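Local coordinates for protein oxidoreductase (PDB 7D5M) that binds NAD+ and probably catalyses NAD-dependent oxidation of a polyol or sugar, like inositol dehydrogenase, at residues 30-35 against 335-340. Numbering follows the deposited sequence.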
loop_
_atom_site.group_PDB
_atom_site.type_symbol
_atom_site.label_atom_id
_atom_site.label_comp_id
_atom_site.label_asym_id
_atom_site.label_seq_id
_atom_site.Cartn_x
_atom_site.Cartn_y
_atom_site.Cartn_z
ATOM N N ARG A 30 -29.732 -5.002 -13.159
ATOM C CA ARG A 30 -30.153 -6.316 -13.709
ATOM C C ARG A 30 -29.220 -7.412 -13.188
ATOM O O ARG A 30 -29.709 -8.492 -12.846
ATOM C CB ARG A 30 -30.187 -6.280 -15.232
ATOM C CG ARG A 30 -31.291 -5.391 -15.783
ATOM C CD ARG A 30 -31.390 -5.479 -17.300
ATOM N NE ARG A 30 -30.198 -4.991 -17.983
ATOM C CZ ARG A 30 -29.963 -3.716 -18.289
ATOM N NH1 ARG A 30 -30.832 -2.779 -17.954
ATOM N NH2 ARG A 30 -28.848 -3.380 -18.912
ATOM N N SER A 31 -27.917 -7.173 -13.206
ATOM C CA SER A 31 -26.930 -8.176 -12.737
ATOM C C SER A 31 -27.306 -8.627 -11.321
ATOM O O SER A 31 -27.354 -9.840 -11.065
ATOM C CB SER A 31 -25.531 -7.631 -12.829
ATOM O OG SER A 31 -24.584 -8.680 -12.685
ATOM N N ALA A 32 -27.601 -7.679 -10.434
ATOM C CA ALA A 32 -27.907 -7.933 -9.010
ATOM C C ALA A 32 -29.315 -8.530 -8.862
ATOM O O ALA A 32 -29.483 -9.449 -8.046
ATOM C CB ALA A 32 -27.771 -6.649 -8.226
ATOM N N ALA A 33 -30.297 -8.004 -9.590
ATOM C CA ALA A 33 -31.720 -8.396 -9.447
ATOM C C ALA A 33 -31.947 -9.831 -9.959
ATOM O O ALA A 33 -32.683 -10.607 -9.303
ATOM C CB ALA A 33 -32.593 -7.403 -10.161
ATOM N N LEU A 34 -31.309 -10.204 -11.067
ATOM C CA LEU A 34 -31.578 -11.500 -11.743
ATOM C C LEU A 34 -30.805 -12.619 -11.041
ATOM O O LEU A 34 -31.166 -13.797 -11.200
ATOM C CB LEU A 34 -31.206 -11.373 -13.217
ATOM C CG LEU A 34 -32.008 -10.332 -13.995
ATOM C CD1 LEU A 34 -31.480 -10.221 -15.411
ATOM C CD2 LEU A 34 -33.492 -10.669 -14.004
ATOM N N ARG A 35 -29.802 -12.257 -10.254
ATOM C CA ARG A 35 -28.923 -13.231 -9.580
ATOM C C ARG A 35 -29.726 -14.041 -8.560
ATOM O O ARG A 35 -30.600 -13.464 -7.868
ATOM C CB ARG A 35 -27.761 -12.507 -8.911
ATOM C CG ARG A 35 -26.593 -13.425 -8.592
ATOM C CD ARG A 35 -25.491 -12.588 -7.990
ATOM N NE ARG A 35 -24.220 -13.282 -7.936
ATOM C CZ ARG A 35 -23.071 -12.702 -7.617
ATOM N NH1 ARG A 35 -23.055 -11.432 -7.255
ATOM N NH2 ARG A 35 -21.957 -13.412 -7.587
ATOM N N ASN A 335 -26.339 -8.391 -2.763
ATOM C CA ASN A 335 -26.681 -8.525 -1.327
ATOM C C ASN A 335 -27.865 -7.611 -0.986
ATOM O O ASN A 335 -28.715 -8.032 -0.194
ATOM C CB ASN A 335 -25.452 -8.269 -0.454
ATOM C CG ASN A 335 -24.402 -9.331 -0.671
ATOM O OD1 ASN A 335 -24.740 -10.445 -1.075
ATOM N ND2 ASN A 335 -23.143 -9.000 -0.406
ATOM N N LEU A 336 -27.956 -6.417 -1.571
ATOM C CA LEU A 336 -29.141 -5.550 -1.353
ATOM C C LEU A 336 -30.348 -6.158 -2.068
ATOM O O LEU A 336 -31.424 -6.213 -1.458
ATOM C CB LEU A 336 -28.897 -4.139 -1.885
ATOM C CG LEU A 336 -27.803 -3.324 -1.199
ATOM C CD1 LEU A 336 -28.036 -1.857 -1.497
ATOM C CD2 LEU A 336 -27.726 -3.578 0.297
ATOM N N TYR A 337 -30.184 -6.553 -3.329
ATOM C CA TYR A 337 -31.333 -6.939 -4.188
ATOM C C TYR A 337 -31.995 -8.213 -3.639
ATOM O O TYR A 337 -33.233 -8.296 -3.708
ATOM C CB TYR A 337 -30.935 -7.028 -5.666
ATOM C CG TYR A 337 -31.413 -5.859 -6.495
ATOM C CD1 TYR A 337 -32.708 -5.830 -6.982
ATOM C CD2 TYR A 337 -30.599 -4.772 -6.786
ATOM C CE1 TYR A 337 -33.180 -4.777 -7.745
ATOM C CE2 TYR A 337 -31.056 -3.706 -7.551
ATOM C CZ TYR A 337 -32.357 -3.706 -8.034
ATOM O OH TYR A 337 -32.844 -2.678 -8.801
ATOM N N TYR A 338 -31.255 -9.188 -3.097
ATOM C CA TYR A 338 -31.938 -10.398 -2.559
ATOM C C TYR A 338 -32.725 -9.981 -1.314
ATOM O O TYR A 338 -33.805 -10.536 -1.098
ATOM C CB TYR A 338 -31.014 -11.597 -2.324
ATOM C CG TYR A 338 -30.353 -11.647 -0.972
ATOM C CD1 TYR A 338 -31.075 -11.938 0.175
ATOM C CD2 TYR A 338 -28.989 -11.437 -0.841
ATOM C CE1 TYR A 338 -30.475 -11.964 1.423
ATOM C CE2 TYR A 338 -28.371 -11.474 0.400
ATOM C CZ TYR A 338 -29.113 -11.744 1.535
ATOM O OH TYR A 338 -28.515 -11.781 2.761
ATOM N N ARG A 339 -32.224 -9.012 -0.539
ATOM C CA ARG A 339 -32.949 -8.516 0.660
ATOM C C ARG A 339 -34.208 -7.775 0.204
ATOM O O ARG A 339 -35.277 -7.937 0.846
ATOM C CB ARG A 339 -32.044 -7.641 1.524
ATOM C CG ARG A 339 -30.955 -8.423 2.242
ATOM C CD ARG A 339 -30.099 -7.455 3.033
ATOM N NE ARG A 339 -29.204 -8.095 3.985
ATOM C CZ ARG A 339 -28.091 -8.735 3.673
ATOM N NH1 ARG A 339 -27.740 -8.871 2.403
ATOM N NH2 ARG A 339 -27.339 -9.256 4.632
ATOM N N PHE A 340 -34.101 -6.962 -0.847
ATOM C CA PHE A 340 -35.282 -6.288 -1.443
ATOM C C PHE A 340 -36.341 -7.346 -1.786
ATOM O O PHE A 340 -37.516 -7.155 -1.406
ATOM C CB PHE A 340 -34.933 -5.461 -2.680
ATOM C CG PHE A 340 -33.995 -4.301 -2.464
ATOM C CD1 PHE A 340 -33.918 -3.653 -1.244
ATOM C CD2 PHE A 340 -33.209 -3.836 -3.504
ATOM C CE1 PHE A 340 -33.059 -2.581 -1.056
ATOM C CE2 PHE A 340 -32.355 -2.758 -3.318
ATOM C CZ PHE A 340 -32.287 -2.129 -2.094
#
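Helix 26-34, the first helix of the NAD-binding Rossmann fold, meets helix 329-349, which belongs to the C-terminal part of the chain, where the ring of Y337 is laid against A32 and A33. The two backbones come nearest at A33 and Y337, whose CA atoms stand 5.5 Å apart, a closeness helped by the small side chains of A32 and A33. A33 presents its CB to one side of the ring, 3.5 Å from Y337 CD1 and 3.6 Å from Y337 CE1, and its backbone N lies over that face, displaced toward the rim. A32 comes at the ring obliquely, its CB 3.7 Å from Y337 CD2, while Y337 CB rests 3.7 Å from the carbonyl oxygen A32 O. Chi1 of Y337, -104°, is well away from a staggered value, and this twist lays the ring along the alanines. F340, one turn on in the same helix, backs the opposite face with its CD2 4.0 Å above the ring plane. The phenol reaches beyond the alanines, where Y337 OH hydrogen-bonds S89 OG and H29 ND1, and F39 meets the ring edge-to-face. With an alanine here in place of Y337, a gap would probably open between the helices, and S89 and H29 would lose the hydroxyl they share. The side chain of T141, an NADH-binding residue, is about 4 Å from that of Y337; the side chain of Y337 is about 9 Å from the bound NAD, so it stands behind the cofactor site, not in it. Here an aromatic side chain from the C-terminal part of the chain is packed onto the Rossmann domain's first helix, within the two-domain architecture of the Gfo/Idh/MocA oxidoreductases.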